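Local atomic coordinates of transcription elongation factor Spt5 (Methanocaldococcus jannaschii, PDB entry 3EWG), a protein that stimulates transcription elongation as the partner of Spt4, binding RNA polymerase through the NusG N-terminal (NGN) domain, the part described here. Residues A4-V9 against K40-V45; D29-L34 against L44-T49. All coordinates share one frame; numbering follows the deposited sequence.

Contact 1: residues A4-V9 against K40-V45; sequences AVRTMV and KGYVLV
Ala4 to Arg6 pair with Tyr42 to Leu44 as neighbouring antiparallel strands in the middle of the NGN sheet, their axes 4.6 Å apart at closest approach and 157° between their directions. Val5 and Val43 form the hydrogen-bonded pair: Val5 N donates to Val43 O over 2.8 Å and Val43 N returns a bond to Val5 O. Past the Arg6-Tyr42 pair, at the end of strand 4-7, Thr7 N still reaches Gly41 O in a nearly straight bond of 2.8 Å. Gly41 turns with a positive phi, and its backbone lies against the Arg6 chain. On the face of Ala4, Arg6, Tyr42 and Leu44, the Arg6 chain bends at chi2 (76°) and runs across the Tyr42 ring: Arg6 CD lies 3.5 Å from Tyr42 CE2, and Arg6 NH1 comes to 3.4 Å from Tyr42 CE1. The two planes are 40° apart, so the guanidinium is inclined to the ring and not stacked flat on it. Ala4 CB fills the next place on this face, touching Leu44 CD2 at 3.8 Å. On the other face Val5 CG2 meets Val45 CG2, and Thr7 CG2 lies against Val43 CG2 at 3.9 Å, while Thr7 OG1 bonds Met8 O, the carbonyl of the next residue. This valine face is covered by Met19 and Ile15 of helix 12-25 and by Val53 of helix 50-57; on its far edge strand 2-7 continues the sheet into strand 63-66.

Contact 2: residues D29-L34 against L44-T49; sequences DVYSIL and LVEAET
Extended almost fully from its backbone, with CG anti to the backbone N (chi1 -170°), Glu46 carries its carboxylate to the hydroxyl of Ser32, and Ser32 OG donates to Glu46 OE1 over 2.6 Å, nearly along the C-O axis. Glu48 starts out the same way but bends at chi2 (64°), which brings OE1 to the rim of the Tyr31 ring. There Tyr31 OH donates a 2.6 Å bond to the anti side of Glu48 OE1, with ring and carboxylate planes 73° apart. Asp29 O lies over the centre of one face of the Tyr31 ring, 3.8 Å above its plane, and also accepts a bond from Glu48 N at 3.0 Å, so the phenol is held at its hydroxyl by Glu48 and covered on one face by the carbonyl of Asp29. The hydroxyl bond would probably favour a charged Glu48; Asp29 OD2 and Glu48 OE1 are 6.0 Å apart. Between these two grips the ladder slips by one residue. Glu46 O takes a firm bond from Tyr31 N, 2.7 Å, and a weak one from Ser32 N, while Glu46 N returns to Ser32 O. Regular pairing resumes at Ser32 and Glu46 and runs on to Leu34 and Leu44, whose side chains lie side by side, Leu34 CD2 being 3.8 Å from Leu44 CD1. On the opposite face Val30 CG1 packs on Val45 CG1 beneath helices 12-25 and 50-57. Ser32 to Leu34 also pair antiparallel with a strand of the second subunit, where Ser32 OG meets Ser36 OG of that chain. The pair is a beta hairpin interrupted by a classic beta bulge, Tyr31 and Ser32 both facing Glu46.

Strand 42-47 serves both contacts, pairing with strand 2-7 in contact 1 and with strand 30-36 in contact 2; Leu44 and Val45 belong to each. The two centres lie 13 Å apart, on opposite sides of the centre of the chain. Val43 joins them directly: Val43 CG1 packs 3.5 Å from Leu34 O and 3.9 Å from Ile33 CG2. Contact 1 thus lies in the interior of the antiparallel sheet, while contact 2 brings in the outer strand, through which the sheet continues into the second subunit, in keeping with the homodimer seen in solution. Bound dioxane, probably from the crystallisation liquor, lies about 4 Å from the Tyr42 side chain and about 3 Å from that of Leu34.

Contact 1: residues A4-V9 against K40-V45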
loop_
_atom_site.group_PDB
_atom_site.type_symbol
_atom_site.label_atom_id
_atom_site.label_comp_id
_atom_site.label_asym_id
_atom_site.label_seq_id
_atom_site.Cartn_x
_atom_site.Cartn_y
_atom_site.Cartn_z
ATOM N N ALA A 4 -6.109 6.749 -9.331
ATOM C CA ALA A 4 -5.645 7.608 -8.249
ATOM C C ALA A 4 -6.854 8.029 -7.425
ATOM O O ALA A 4 -7.809 8.603 -7.955
ATOM C CB ALA A 4 -4.910 8.830 -8.801
ATOM N N VAL A 5 -6.809 7.719 -6.133
ATOM C CA VAL A 5 -7.846 8.140 -5.201
ATOM C C VAL A 5 -7.343 9.380 -4.466
ATOM O O VAL A 5 -6.302 9.348 -3.815
ATOM C CB VAL A 5 -8.204 7.024 -4.198
ATOM C CG1 VAL A 5 -9.232 7.524 -3.173
ATOM C CG2 VAL A 5 -8.731 5.798 -4.940
ATOM N N ARG A 6 -8.087 10.471 -4.601
ATOM C CA ARG A 6 -7.739 11.743 -3.989
ATOM C C ARG A 6 -8.160 11.732 -2.518
ATOM O O ARG A 6 -9.320 11.453 -2.191
ATOM C CB ARG A 6 -8.420 12.886 -4.753
ATOM C CG ARG A 6 -8.229 14.274 -4.168
ATOM C CD ARG A 6 -6.848 14.834 -4.458
ATOM N NE ARG A 6 -6.730 16.214 -4.003
ATOM C CZ ARG A 6 -5.587 16.806 -3.668
ATOM N NH1 ARG A 6 -4.432 16.142 -3.724
ATOM N NH2 ARG A 6 -5.604 18.070 -3.262
ATOM N N THR A 7 -7.209 12.029 -1.640
ATOM C CA THR A 7 -7.457 12.030 -0.202
ATOM C C THR A 7 -7.041 13.356 0.414
ATOM O O THR A 7 -6.356 14.164 -0.226
ATOM C CB THR A 7 -6.683 10.888 0.528
ATOM O OG1 THR A 7 -5.300 11.251 0.678
ATOM C CG2 THR A 7 -6.787 9.554 -0.228
ATOM N N MET A 8 -7.452 13.570 1.663
ATOM C CA MET A 8 -6.880 14.627 2.479
ATOM C C MET A 8 -5.383 14.355 2.615
ATOM O O MET A 8 -4.970 13.203 2.810
ATOM C CB MET A 8 -7.530 14.653 3.862
ATOM C CG MET A 8 -7.097 15.833 4.725
ATOM S SD MET A 8 -7.951 15.882 6.310
ATOM C CE MET A 8 -6.777 15.073 7.372
ATOM N N VAL A 9 -4.577 15.406 2.498
ATOM C CA VAL A 9 -3.128 15.287 2.661
ATOM C C VAL A 9 -2.820 14.790 4.075
ATOM O O VAL A 9 -3.367 15.304 5.050
ATOM C CB VAL A 9 -2.412 16.629 2.360
ATOM C CG1 VAL A 9 -0.933 16.572 2.734
ATOM C CG2 VAL A 9 -2.577 16.997 0.892
ATOM N N LYS A 40 1.546 13.163 -1.929
ATOM C CA LYS A 40 0.610 13.890 -1.082
ATOM C C LYS A 40 -0.803 13.880 -1.638
ATOM O O LYS A 40 -1.028 14.265 -2.788
ATOM C CB LYS A 40 1.073 15.343 -0.920
ATOM C CG LYS A 40 2.448 15.497 -0.290
ATOM C CD LYS A 40 2.350 15.886 1.180
ATOM C CE LYS A 40 3.591 15.472 1.967
ATOM N NZ LYS A 40 4.861 15.655 1.200
ATOM N N GLY A 41 -1.747 13.435 -0.812
ATOM C CA GLY A 41 -3.177 13.500 -1.132
ATOM C C GLY A 41 -3.686 12.502 -2.156
ATOM O O GLY A 41 -4.753 12.699 -2.746
ATOM N N TYR A 42 -2.929 11.429 -2.379
ATOM C CA TYR A 42 -3.354 10.382 -3.310
ATOM C C TYR A 42 -2.980 9.004 -2.805
ATOM O O TYR A 42 -1.921 8.830 -2.199
ATOM C CB TYR A 42 -2.757 10.587 -4.709
ATOM C CG TYR A 42 -3.243 11.831 -5.405
ATOM C CD1 TYR A 42 -2.473 12.993 -5.403
ATOM C CD2 TYR A 42 -4.480 11.858 -6.045
ATOM C CE1 TYR A 42 -2.914 14.146 -6.026
ATOM C CE2 TYR A 42 -4.931 13.009 -6.675
ATOM C CZ TYR A 42 -4.143 14.146 -6.661
ATOM O OH TYR A 42 -4.581 15.295 -7.272
ATOM N N VAL A 43 -3.871 8.045 -3.043
ATOM C CA VAL A 43 -3.586 6.625 -2.871
ATOM C C VAL A 43 -3.803 5.982 -4.238
ATOM O O VAL A 43 -4.833 6.207 -4.892
ATOM C CB VAL A 43 -4.495 5.948 -1.805
ATOM C CG1 VAL A 43 -4.225 4.429 -1.724
ATOM C CG2 VAL A 43 -4.284 6.566 -0.432
ATOM N N LEU A 44 -2.822 5.209 -4.681
ATOM C CA LEU A 44 -2.921 4.533 -5.970
ATOM C C LEU A 44 -3.467 3.135 -5.772
ATOM O O LEU A 44 -3.008 2.397 -4.893
ATOM C CB LEU A 44 -1.562 4.507 -6.690
ATOM C CG LEU A 44 -0.919 5.872 -6.986
ATOM C CD1 LEU A 44 0.372 5.710 -7.779
ATOM C CD2 LEU A 44 -1.875 6.817 -7.719
ATOM N N VAL A 45 -4.462 2.793 -6.590
ATOM C CA VAL A 45 -5.175 1.528 -6.475
ATOM C C VAL A 45 -5.255 0.855 -7.838
ATOM O O VAL A 45 -5.766 1.442 -8.797
ATOM C CB VAL A 45 -6.613 1.735 -5.923
ATOM C CG1 VAL A 45 -7.368 0.404 -5.838
ATOM C CG2 VAL A 45 -6.584 2.409 -4.559
#

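Contact 2: residues D29-L34 against L44-T49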
loop_
_atom_site.group_PDB
_atom_site.type_symbol
_atom_site.label_atom_id
_atom_site.label_comp_id
_atom_site.label_asym_id
_atom_site.label_seq_id
_atom_site.Cartn_x
_atom_site.Cartn_y
_atom_site.Cartn_z
ATOM N N ASP A 29 -12.452 -6.643 -6.383
ATOM C CA ASP A 29 -11.370 -6.980 -7.303
ATOM C C ASP A 29 -10.316 -5.875 -7.320
ATOM O O ASP A 29 -10.079 -5.230 -8.341
ATOM C CB ASP A 29 -11.920 -7.271 -8.704
ATOM C CG ASP A 29 -12.782 -8.526 -8.744
ATOM O OD1 ASP A 29 -12.441 -9.515 -8.057
ATOM O OD2 ASP A 29 -13.796 -8.522 -9.473
ATOM N N VAL A 30 -9.703 -5.669 -6.156
ATOM C CA VAL A 30 -8.661 -4.666 -5.955
ATOM C C VAL A 30 -7.351 -5.427 -5.809
ATOM O O VAL A 30 -7.220 -6.262 -4.919
ATOM C CB VAL A 30 -8.957 -3.800 -4.707
ATOM C CG1 VAL A 30 -7.772 -2.909 -4.354
ATOM C CG2 VAL A 30 -10.211 -2.957 -4.932
ATOM N N TYR A 31 -6.394 -5.143 -6.689
ATOM C CA TYR A 31 -5.190 -5.980 -6.819
ATOM C C TYR A 31 -3.948 -5.413 -6.155
ATOM O O TYR A 31 -3.112 -6.168 -5.639
ATOM C CB TYR A 31 -4.897 -6.290 -8.295
ATOM C CG TYR A 31 -6.083 -6.851 -9.059
ATOM C CD1 TYR A 31 -6.814 -7.925 -8.556
ATOM C CD2 TYR A 31 -6.463 -6.316 -10.291
ATOM C CE1 TYR A 31 -7.905 -8.443 -9.248
ATOM C CE2 TYR A 31 -7.552 -6.831 -10.995
ATOM C CZ TYR A 31 -8.264 -7.901 -10.462
ATOM O OH TYR A 31 -9.337 -8.430 -11.136
ATOM N N SER A 32 -3.823 -4.086 -6.186
ATOM C CA SER A 32 -2.658 -3.403 -5.642
ATOM C C SER A 32 -3.051 -2.105 -4.943
ATOM O O SER A 32 -4.019 -1.452 -5.331
ATOM C CB SER A 32 -1.637 -3.100 -6.746
ATOM O OG SER A 32 -1.395 -4.234 -7.559
ATOM N N ILE A 33 -2.300 -1.748 -3.907
ATOM C CA ILE A 33 -2.490 -0.481 -3.201
ATOM C C ILE A 33 -1.118 0.121 -2.901
ATOM O O ILE A 33 -0.238 -0.572 -2.384
ATOM C CB ILE A 33 -3.288 -0.651 -1.872
ATOM C CG1 ILE A 33 -4.681 -1.237 -2.138
ATOM C CG2 ILE A 33 -3.417 0.697 -1.136
ATOM C CD1 ILE A 33 -5.391 -1.749 -0.897
ATOM N N LEU A 34 -0.947 1.399 -3.248
ATOM C CA LEU A 34 0.256 2.161 -2.894
ATOM C C LEU A 34 -0.084 3.449 -2.147
ATOM O O LEU A 34 -0.831 4.299 -2.647
ATOM C CB LEU A 34 1.096 2.497 -4.135
ATOM C CG LEU A 34 2.273 3.468 -3.929
ATOM C CD1 LEU A 34 3.421 2.809 -3.192
ATOM C CD2 LEU A 34 2.757 4.065 -5.247
ATOM N N LEU A 44 -2.822 5.209 -4.681
ATOM C CA LEU A 44 -2.921 4.533 -5.970
ATOM C C LEU A 44 -3.467 3.135 -5.772
ATOM O O LEU A 44 -3.008 2.397 -4.893
ATOM C CB LEU A 44 -1.562 4.507 -6.690
ATOM C CG LEU A 44 -0.919 5.872 -6.986
ATOM C CD1 LEU A 44 0.372 5.710 -7.779
ATOM C CD2 LEU A 44 -1.875 6.817 -7.719
ATOM N N VAL A 45 -4.462 2.793 -6.590
ATOM C CA VAL A 45 -5.175 1.528 -6.475
ATOM C C VAL A 45 -5.255 0.855 -7.838
ATOM O O VAL A 45 -5.766 1.442 -8.797
ATOM C CB VAL A 45 -6.613 1.735 -5.923
ATOM C CG1 VAL A 45 -7.368 0.404 -5.838
ATOM C CG2 VAL A 45 -6.584 2.409 -4.559
ATOM N N GLU A 46 -4.737 -0.367 -7.926
ATOM C CA GLU A 46 -4.977 -1.194 -9.098
ATOM C C GLU A 46 -6.239 -2.018 -8.871
ATOM O O GLU A 46 -6.370 -2.708 -7.853
ATOM C CB GLU A 46 -3.789 -2.106 -9.408
ATOM C CG GLU A 46 -3.920 -2.794 -10.767
ATOM C CD GLU A 46 -2.990 -3.976 -10.957
ATOM O OE1 GLU A 46 -2.235 -4.335 -10.021
ATOM O OE2 GLU A 46 -3.021 -4.551 -12.064
ATOM N N ALA A 47 -7.170 -1.926 -9.819
ATOM C CA ALA A 47 -8.442 -2.631 -9.718
ATOM C C ALA A 47 -8.944 -3.045 -11.093
ATOM O O ALA A 47 -8.504 -2.508 -12.118
ATOM C CB ALA A 47 -9.475 -1.770 -9.000
ATOM N N GLU A 48 -9.860 -4.008 -11.108
ATOM C CA GLU A 48 -10.423 -4.514 -12.352
ATOM C C GLU A 48 -11.260 -3.448 -13.058
ATOM O O GLU A 48 -11.108 -3.221 -14.261
ATOM C CB GLU A 48 -11.261 -5.771 -12.082
ATOM C CG GLU A 48 -11.711 -6.533 -13.331
ATOM C CD GLU A 48 -10.561 -7.111 -14.141
ATOM O OE1 GLU A 48 -9.538 -7.524 -13.551
ATOM O OE2 GLU A 48 -10.692 -7.164 -15.382
ATOM N N THR A 49 -12.140 -2.801 -12.295
ATOM C CA THR A 49 -13.047 -1.789 -12.828
ATOM C C THR A 49 -13.030 -0.554 -11.940
ATOM O O THR A 49 -12.585 -0.614 -10.786
ATOM C CB THR A 49 -14.511 -2.305 -12.913
ATOM O OG1 THR A 49 -14.995 -2.608 -11.598
ATOM C CG2 THR A 49 -14.619 -3.555 -13.802
#